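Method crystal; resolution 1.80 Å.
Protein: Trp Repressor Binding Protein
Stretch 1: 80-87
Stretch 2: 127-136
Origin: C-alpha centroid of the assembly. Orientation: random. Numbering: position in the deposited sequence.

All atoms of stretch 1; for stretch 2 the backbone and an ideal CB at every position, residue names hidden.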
# COMPACT_ATOMS: atom_id res chain seq x y z
N PRO D 80 2.91 16.87 8.77
CA PRO D 80 2.96 17.30 7.38
C PRO D 80 3.55 16.08 6.68
O PRO D 80 4.17 15.22 7.34
CB PRO D 80 3.94 18.48 7.40
CG PRO D 80 4.81 18.21 8.58
CD PRO D 80 3.82 17.68 9.61
N ILE D 81 3.36 15.96 5.38
CA ILE D 81 3.92 14.83 4.66
C ILE D 81 5.21 15.35 4.03
O ILE D 81 5.18 16.22 3.17
CB ILE D 81 2.97 14.31 3.54
CG1 ILE D 81 1.64 13.83 4.16
CG2 ILE D 81 3.63 13.15 2.78
CD1 ILE D 81 0.60 13.36 3.13
N TYR D 82 6.33 14.84 4.51
CA TYR D 82 7.65 15.22 3.99
C TYR D 82 8.19 14.00 3.30
O TYR D 82 8.33 12.93 3.92
CB TYR D 82 8.64 15.59 5.09
CG TYR D 82 8.34 16.85 5.86
CD1 TYR D 82 7.46 17.82 5.38
CD2 TYR D 82 8.98 17.08 7.09
CE1 TYR D 82 7.22 19.00 6.11
CE2 TYR D 82 8.75 18.24 7.82
CZ TYR D 82 7.87 19.19 7.33
OH TYR D 82 7.64 20.32 8.08
N TRP D 83 8.51 14.14 2.02
CA TRP D 83 9.05 13.02 1.25
C TRP D 83 8.23 11.75 1.39
O TRP D 83 8.77 10.65 1.60
CB TRP D 83 10.53 12.77 1.63
CG TRP D 83 11.36 13.95 1.25
CD1 TRP D 83 11.61 15.06 2.01
CD2 TRP D 83 11.90 14.23 -0.05
NE1 TRP D 83 12.26 16.03 1.26
CE2 TRP D 83 12.45 15.54 -0.00
CE3 TRP D 83 11.96 13.51 -1.25
CZ2 TRP D 83 13.05 16.15 -1.12
CZ3 TRP D 83 12.56 14.12 -2.37
CH2 TRP D 83 13.10 15.42 -2.29
N PHE D 84 6.91 11.93 1.25
CA PHE D 84 5.94 10.83 1.29
C PHE D 84 5.90 10.06 2.60
O PHE D 84 5.40 8.93 2.68
CB PHE D 84 6.20 9.91 0.09
CG PHE D 84 6.23 10.67 -1.21
CD1 PHE D 84 5.05 11.11 -1.80
CD2 PHE D 84 7.45 11.06 -1.76
CE1 PHE D 84 5.08 11.94 -2.92
CE2 PHE D 84 7.49 11.89 -2.86
CZ PHE D 84 6.29 12.33 -3.45
N GLY D 85 6.42 10.70 3.64
CA GLY D 85 6.42 10.07 4.96
C GLY D 85 6.02 11.10 5.99
O GLY D 85 5.59 12.19 5.65
N MET D 86 6.16 10.76 7.27
CA MET D 86 5.80 11.72 8.31
C MET D 86 6.94 12.73 8.49
O MET D 86 7.95 12.66 7.81
CB MET D 86 5.50 10.98 9.62
CG MET D 86 6.70 10.22 10.19
SD MET D 86 6.23 9.19 11.61
CE MET D 86 5.50 7.75 10.72
N SER D 87 6.77 13.65 9.42
CA SER D 87 7.81 14.65 9.65
C SER D 87 9.03 14.05 10.37
O SER D 87 8.95 12.96 10.93
CB SER D 87 7.24 15.81 10.48
OG SER D 87 7.04 15.42 11.83
N UNK D 127 -0.45 15.64 -4.37
CA UNK D 127 -1.57 14.69 -4.50
C UNK D 127 -1.61 13.66 -3.36
O UNK D 127 -1.60 12.44 -3.57
CB UNK D 127 -1.48 13.96 -5.84
N UNK D 128 -1.68 14.17 -2.13
CA UNK D 128 -1.72 13.38 -0.90
C UNK D 128 -2.76 12.27 -0.87
O UNK D 128 -2.49 11.20 -0.33
CB UNK D 128 -1.97 14.31 0.28
N UNK D 129 -3.94 12.52 -1.45
CA UNK D 129 -5.03 11.53 -1.46
C UNK D 129 -4.56 10.21 -2.04
O UNK D 129 -5.12 9.16 -1.74
CB UNK D 129 -6.23 12.05 -2.26
N UNK D 130 -3.55 10.28 -2.90
CA UNK D 130 -2.98 9.07 -3.48
C UNK D 130 -1.55 8.83 -3.00
O UNK D 130 -1.22 7.74 -2.54
CB UNK D 130 -3.01 9.16 -5.01
N UNK D 131 -0.70 9.85 -3.10
CA UNK D 131 0.69 9.67 -2.73
C UNK D 131 0.94 9.56 -1.22
O UNK D 131 2.03 9.18 -0.80
CB UNK D 131 1.51 10.84 -3.29
N UNK D 132 -0.09 9.86 -0.43
CA UNK D 132 0.03 9.76 1.02
C UNK D 132 -0.50 8.43 1.54
O UNK D 132 -0.46 8.18 2.75
CB UNK D 132 -0.71 10.92 1.69
N UNK D 133 -1.00 7.57 0.66
CA UNK D 133 -1.53 6.28 1.13
C UNK D 133 -0.47 5.37 1.75
O UNK D 133 -0.73 4.71 2.75
CB UNK D 133 -2.20 5.55 -0.03
N UNK D 134 0.75 5.30 1.17
CA UNK D 134 1.74 4.43 1.82
C UNK D 134 1.96 4.86 3.27
O UNK D 134 2.13 4.02 4.16
CB UNK D 134 3.06 4.46 1.06
N UNK D 135 1.96 6.17 3.51
CA UNK D 135 2.17 6.66 4.88
C UNK D 135 1.02 6.19 5.80
O UNK D 135 1.23 5.79 6.94
CB UNK D 135 2.27 8.19 4.89
N UNK D 136 -0.20 6.27 5.31
CA UNK D 136 -1.33 5.82 6.12
C UNK D 136 -1.18 4.33 6.40
O UNK D 136 -1.46 3.88 7.50
CB UNK D 136 -2.66 6.11 5.42

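Stretch 1 folds back on itself in a type I' turn from Tyr-82 to Gly-85, and it offers stretch 2 a largely apolar surface, the end of Ile-81, the ring of Phe-84 and the side chain of Met-86, together with the backbone of 84 to 86 and its acceptor, Phe-84 O.

Position 127 precedes a helix, has positive phi (35°) and meets nothing of stretch 1. Asparagine or glycine tolerates such a backbone, and the residue is Asn-127; its carbonyl O accepts the backbone N of 130 and 131.

At position 128 the CA-to-CB bond runs sideways, yet the ideal CB lies 4.0 Å from Ile-81 CD1. A small or medium apolar group would suit, and phi of -50° in the first turn of a helix admits proline. It is Pro-128, whose CB packs 4.1 Å from Ile-81 CD1.

Position 129 points away and 130 is out of reach, so stretch 1 leaves both free; they are Lys-129 and Ile-130.

Position 131 aims its CB at the Phe-84 ring, 3.8 Å from CE1. An aliphatic chain could start here. In Lys-131, CD lies 3.7 Å from Phe-84 CE1, while the extended chain carries its end away from stretch 1.

Position 132 is the strictest. An ideal CB would stand 3.1 Å from Ile-81 CD1 and, worse, clash at 2.7 Å with the carbonyl O of 128, to which its own N donates a hydrogen bond. Glycine alone avoids both, and Gly-132 lets Ile-81 CD1 rest 4.2 Å from its CA.

Position 133 is out of reach; it is Leu-133. Position 134 points toward stretch 1, but its ideal CB stays 5.3 Å from Phe-84 O, so stretch 1 does not dictate the residue. Phi of -58° near the start of the second helix suits Pro-134, which makes no close contact.

Position 135 faces the turn squarely, its ideal CB 3.9 Å from Phe-84 O and 4.6 Å from Gly-85 CA. With apolar groups nearby, leucine, isoleucine or methionine would be plausible. Leu-135 has the largest contact area: CD2 lies 4.0 Å from Ile-81 CG1 and 3.8 Å from Gly-85 C, and CD1 lies 3.7 Å from Met-86 N and 4.2 Å from Met-86 CE. No direct hydrogen bond crosses; instead one water O donates to Phe-84 O (2.9 Å) and Lys-131 O (2.7 Å) and accepts from Leu-135 N (3.0 Å).

Position 136 is out of reach; it is Ile-136.

Stretch 2 (127-136) NPKIKGLPLI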
# COMPACT_ATOMS: atom_id res chain seq x y z
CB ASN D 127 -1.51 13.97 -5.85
CG ASN D 127 -2.81 13.28 -6.21
OD1 ASN D 127 -3.89 13.63 -5.71
ND2 ASN D 127 -2.73 12.31 -7.11
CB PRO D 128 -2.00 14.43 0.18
CG PRO D 128 -1.59 15.72 -0.44
CD PRO D 128 -1.96 15.59 -1.87
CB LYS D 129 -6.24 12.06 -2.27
CG LYS D 129 -5.93 12.22 -3.76
CD LYS D 129 -7.00 13.02 -4.50
CE LYS D 129 -8.03 12.09 -5.10
NZ LYS D 129 -8.56 11.20 -4.05
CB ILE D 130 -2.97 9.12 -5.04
CG1 ILE D 130 -4.40 9.17 -5.58
CG2 ILE D 130 -2.24 7.91 -5.58
CD1 ILE D 130 -5.24 7.94 -5.22
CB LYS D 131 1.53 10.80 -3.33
CG LYS D 131 1.44 10.82 -4.86
CD LYS D 131 2.39 11.80 -5.52
CE LYS D 131 2.26 11.73 -7.05
NZ LYS D 131 2.99 12.85 -7.72
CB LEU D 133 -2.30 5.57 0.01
CG LEU D 133 -3.53 6.37 -0.47
CD1 LEU D 133 -4.33 5.58 -1.49
CD2 LEU D 133 -4.42 6.73 0.72
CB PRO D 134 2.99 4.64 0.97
CG PRO D 134 2.41 4.76 -0.41
CD PRO D 134 1.21 5.70 -0.18
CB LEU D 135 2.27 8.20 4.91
CG LEU D 135 2.21 8.83 6.31
CD1 LEU D 135 3.35 8.29 7.21
CD2 LEU D 135 2.33 10.38 6.16
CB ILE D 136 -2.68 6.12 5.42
CG1 ILE D 136 -2.84 7.64 5.24
CG2 ILE D 136 -3.86 5.59 6.25
CD1 ILE D 136 -2.79 8.43 6.57
O HOH W 1 2.97 8.07 1.44
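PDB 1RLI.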